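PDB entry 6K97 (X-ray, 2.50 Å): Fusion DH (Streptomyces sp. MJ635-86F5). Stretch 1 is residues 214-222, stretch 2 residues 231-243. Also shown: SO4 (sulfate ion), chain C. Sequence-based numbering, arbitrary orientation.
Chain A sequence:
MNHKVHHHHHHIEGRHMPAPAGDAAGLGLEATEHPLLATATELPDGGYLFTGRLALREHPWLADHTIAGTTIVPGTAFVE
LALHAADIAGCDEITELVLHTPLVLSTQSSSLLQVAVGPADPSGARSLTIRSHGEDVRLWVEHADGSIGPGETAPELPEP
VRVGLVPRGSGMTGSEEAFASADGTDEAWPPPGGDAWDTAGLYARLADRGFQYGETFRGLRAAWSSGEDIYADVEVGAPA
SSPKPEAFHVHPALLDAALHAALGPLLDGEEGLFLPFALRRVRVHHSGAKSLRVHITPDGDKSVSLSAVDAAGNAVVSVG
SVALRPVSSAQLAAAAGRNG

Stretch 1, residues 214-222: GETFRGLRA
Stretch 2, residues 231-243: YADVEVGAPASSP

Strand 220-222 pairs antiparallel with the strand that runs through Tyr-231 to Val-234, their N-to-C directions 129° apart. Together the two stretches bury 573 Å², both sides summed. Glu-235 N donates to Gly-219 O (3.0 Å), and Leu-220 faces Val-234 as a non-hydrogen-bonded pair. A bulge follows: Asp-233 O accepts from Arg-221 N (3.0 Å) and, weakly, from Ala-222 N (3.5 Å), while Asp-233 N donates to Ala-222 O (3.0 Å). Arg-221 (phi/psi -82/-30) takes up the extra residue; its chi1 is m, but chi2 (-19°) and chi3 (-32°) lie between wells, and CG passes 4.3 Å from Glu-235 CB. Leu-220 (chi1 t, chi2 p) shares a buried face with Val-234 (m), bringing CD1 4.1 Å from Val-234 CG1 and 3.7 Å from Ala-232 CB. On the other, partly exposed face, Ala-222 CB meets Asp-233 CB at 4.3 Å, a small methyl beside a carboxylate (m).

Beyond the strands, the 3-10 turn at 215-216 packs on Gly-237 (-69/146). An ideal CB there would lie 2.1 Å from Glu-215 O; at Gly-219 (-95/-6), 2.4 Å from Glu-235 O. Without one, Gly-237 CA approaches Glu-215 O to 3.4 Å, and Gly-237 N bonds weakly to Thr-216 O (3.5 Å). Buried Thr-216 (m) sets methyl CG2 3.6 Å from Ser-242 OG, its OG1 satisfied elsewhere in the structure. Extended, exposed Glu-215 (t, t) lays CD 3.6 Å from small Ala-238 CB; Ala-238 is left-handed (47/64).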

# COMPACT_ATOMS: atom_id res chain seq x y z
N GLY A 214 -30.15 -13.40 6.66
CA GLY A 214 -30.39 -14.41 5.66
C GLY A 214 -29.65 -15.71 5.99
O GLY A 214 -29.04 -15.86 7.05
N GLU A 215 -29.72 -16.65 5.07
CA GLU A 215 -29.37 -18.02 5.32
C GLU A 215 -27.93 -18.18 5.80
O GLU A 215 -27.66 -18.96 6.73
CB GLU A 215 -29.70 -18.89 4.12
CG GLU A 215 -29.82 -20.35 4.55
CD GLU A 215 -30.19 -21.29 3.42
OE1 GLU A 215 -30.62 -20.80 2.32
OE2 GLU A 215 -30.04 -22.51 3.66
N THR A 216 -27.02 -17.45 5.19
CA THR A 216 -25.62 -17.61 5.58
C THR A 216 -25.32 -17.22 7.01
O THR A 216 -24.34 -17.72 7.61
CB THR A 216 -24.67 -16.75 4.72
OG1 THR A 216 -24.90 -17.01 3.34
CG2 THR A 216 -23.23 -17.13 5.07
N PHE A 217 -26.10 -16.27 7.54
CA PHE A 217 -25.90 -15.77 8.88
C PHE A 217 -26.84 -16.36 9.88
O PHE A 217 -26.86 -15.93 10.99
CB PHE A 217 -25.96 -14.24 8.92
CG PHE A 217 -24.72 -13.60 8.38
CD1 PHE A 217 -24.50 -13.54 7.01
CD2 PHE A 217 -23.76 -13.12 9.23
CE1 PHE A 217 -23.35 -13.00 6.51
CE2 PHE A 217 -22.59 -12.59 8.74
CZ PHE A 217 -22.39 -12.52 7.36
N ARG A 218 -27.57 -17.40 9.53
CA ARG A 218 -28.40 -18.08 10.52
C ARG A 218 -27.65 -19.35 10.90
O ARG A 218 -28.11 -20.45 10.65
CB ARG A 218 -29.77 -18.41 9.96
CG ARG A 218 -30.66 -17.22 9.79
CD ARG A 218 -32.13 -17.60 9.86
NE ARG A 218 -32.47 -18.44 8.72
CZ ARG A 218 -32.81 -18.00 7.51
NH1 ARG A 218 -32.83 -16.70 7.20
NH2 ARG A 218 -33.08 -18.86 6.55
N GLY A 219 -26.49 -19.18 11.51
CA GLY A 219 -25.58 -20.28 11.82
C GLY A 219 -25.70 -20.88 13.20
O GLY A 219 -25.12 -21.90 13.46
N LEU A 220 -26.52 -20.29 14.07
CA LEU A 220 -26.79 -20.89 15.38
C LEU A 220 -27.69 -22.12 15.24
O LEU A 220 -28.86 -21.97 15.12
CB LEU A 220 -27.41 -19.84 16.32
CG LEU A 220 -27.76 -20.29 17.74
CD1 LEU A 220 -26.54 -20.67 18.53
CD2 LEU A 220 -28.54 -19.22 18.51
N ARG A 221 -27.14 -23.32 15.28
CA ARG A 221 -27.93 -24.56 15.13
C ARG A 221 -28.63 -25.04 16.44
O ARG A 221 -29.65 -25.69 16.36
CB ARG A 221 -27.07 -25.75 14.61
CG ARG A 221 -26.42 -25.74 13.22
CD ARG A 221 -26.85 -24.83 12.05
NE ARG A 221 -28.24 -24.47 11.97
CZ ARG A 221 -28.72 -23.56 11.12
NH1 ARG A 221 -27.91 -22.94 10.26
NH2 ARG A 221 -30.02 -23.28 11.12
N ALA A 222 -28.05 -24.76 17.61
CA ALA A 222 -28.52 -25.30 18.91
C ALA A 222 -27.94 -24.50 20.08
O ALA A 222 -26.89 -23.93 19.97
CB ALA A 222 -28.13 -26.77 19.06
N TYR A 231 -24.27 -21.98 26.07
CA TYR A 231 -23.49 -22.87 25.22
C TYR A 231 -24.14 -22.99 23.86
O TYR A 231 -25.35 -23.22 23.78
CB TYR A 231 -23.43 -24.26 25.85
CG TYR A 231 -22.69 -24.28 27.15
CD1 TYR A 231 -23.36 -24.05 28.36
CD2 TYR A 231 -21.32 -24.50 27.19
CE1 TYR A 231 -22.68 -24.06 29.57
CE2 TYR A 231 -20.63 -24.49 28.40
CZ TYR A 231 -21.33 -24.29 29.58
OH TYR A 231 -20.65 -24.30 30.78
N ALA A 232 -23.37 -22.85 22.79
CA ALA A 232 -23.94 -22.80 21.45
C ALA A 232 -23.19 -23.67 20.46
O ALA A 232 -21.95 -23.65 20.43
CB ALA A 232 -23.90 -21.36 20.98
N ASP A 233 -23.91 -24.43 19.63
CA ASP A 233 -23.32 -25.04 18.46
C ASP A 233 -23.62 -24.11 17.28
O ASP A 233 -24.77 -23.79 17.01
CB ASP A 233 -23.90 -26.42 18.20
CG ASP A 233 -23.39 -27.46 19.17
OD1 ASP A 233 -22.70 -27.11 20.16
OD2 ASP A 233 -23.63 -28.65 18.93
N VAL A 234 -22.56 -23.68 16.60
CA VAL A 234 -22.68 -22.85 15.42
C VAL A 234 -21.97 -23.51 14.25
O VAL A 234 -21.04 -24.29 14.42
CB VAL A 234 -22.16 -21.40 15.65
CG1 VAL A 234 -22.83 -20.79 16.85
CG2 VAL A 234 -20.66 -21.37 15.89
N GLU A 235 -22.45 -23.21 13.06
CA GLU A 235 -21.94 -23.74 11.82
C GLU A 235 -22.16 -22.65 10.76
O GLU A 235 -22.82 -21.68 11.05
CB GLU A 235 -22.61 -25.04 11.44
CG GLU A 235 -21.62 -26.00 10.77
CD GLU A 235 -22.16 -27.42 10.61
OE1 GLU A 235 -23.39 -27.63 10.85
OE2 GLU A 235 -21.34 -28.29 10.22
N VAL A 236 -21.53 -22.74 9.59
CA VAL A 236 -21.76 -21.73 8.56
C VAL A 236 -23.06 -22.08 7.83
O VAL A 236 -23.17 -23.18 7.24
CB VAL A 236 -20.59 -21.67 7.55
CG1 VAL A 236 -20.83 -20.56 6.53
CG2 VAL A 236 -19.29 -21.42 8.27
N GLY A 237 -24.02 -21.17 7.86
CA GLY A 237 -25.31 -21.37 7.19
C GLY A 237 -25.16 -21.34 5.67
O GLY A 237 -24.28 -20.66 5.15
N ALA A 238 -25.97 -22.13 4.97
CA ALA A 238 -25.96 -22.18 3.49
C ALA A 238 -24.54 -22.28 2.91
O ALA A 238 -24.08 -21.35 2.21
CB ALA A 238 -26.68 -20.96 2.93
N PRO A 239 -23.84 -23.40 3.19
CA PRO A 239 -22.41 -23.54 2.84
C PRO A 239 -22.07 -23.20 1.38
O PRO A 239 -21.18 -22.37 1.10
CB PRO A 239 -22.12 -25.03 3.13
CG PRO A 239 -23.20 -25.48 4.07
CD PRO A 239 -24.39 -24.60 3.86
N ALA A 240 -22.81 -23.80 0.46
CA ALA A 240 -22.60 -23.58 -0.98
C ALA A 240 -22.68 -22.11 -1.42
O ALA A 240 -22.39 -21.81 -2.57
CB ALA A 240 -23.59 -24.42 -1.79
N SER A 241 -23.05 -21.21 -0.51
CA SER A 241 -23.24 -19.81 -0.88
C SER A 241 -22.23 -18.80 -0.30
O SER A 241 -22.40 -17.59 -0.52
CB SER A 241 -24.68 -19.39 -0.53
OG SER A 241 -25.60 -19.91 -1.49
N SER A 242 -21.20 -19.25 0.44
CA SER A 242 -20.04 -18.36 0.78
C SER A 242 -18.73 -19.00 0.33
O SER A 242 -18.76 -20.12 -0.15
CB SER A 242 -20.01 -17.97 2.29
OG SER A 242 -20.71 -18.87 3.14
N PRO A 243 -17.59 -18.26 0.44
CA PRO A 243 -16.35 -18.95 0.45
C PRO A 243 -16.37 -19.86 1.66
O PRO A 243 -17.03 -19.57 2.65
CB PRO A 243 -15.30 -17.83 0.63
CG PRO A 243 -16.02 -16.59 0.25
CD PRO A 243 -17.39 -16.85 0.79
S SO4 C . -33.30 -16.38 3.41
O1 SO4 C . -31.86 -16.12 3.09
O2 SO4 C . -33.69 -15.64 4.64
O3 SO4 C . -34.15 -15.86 2.30
O4 SO4 C . -33.58 -17.84 3.61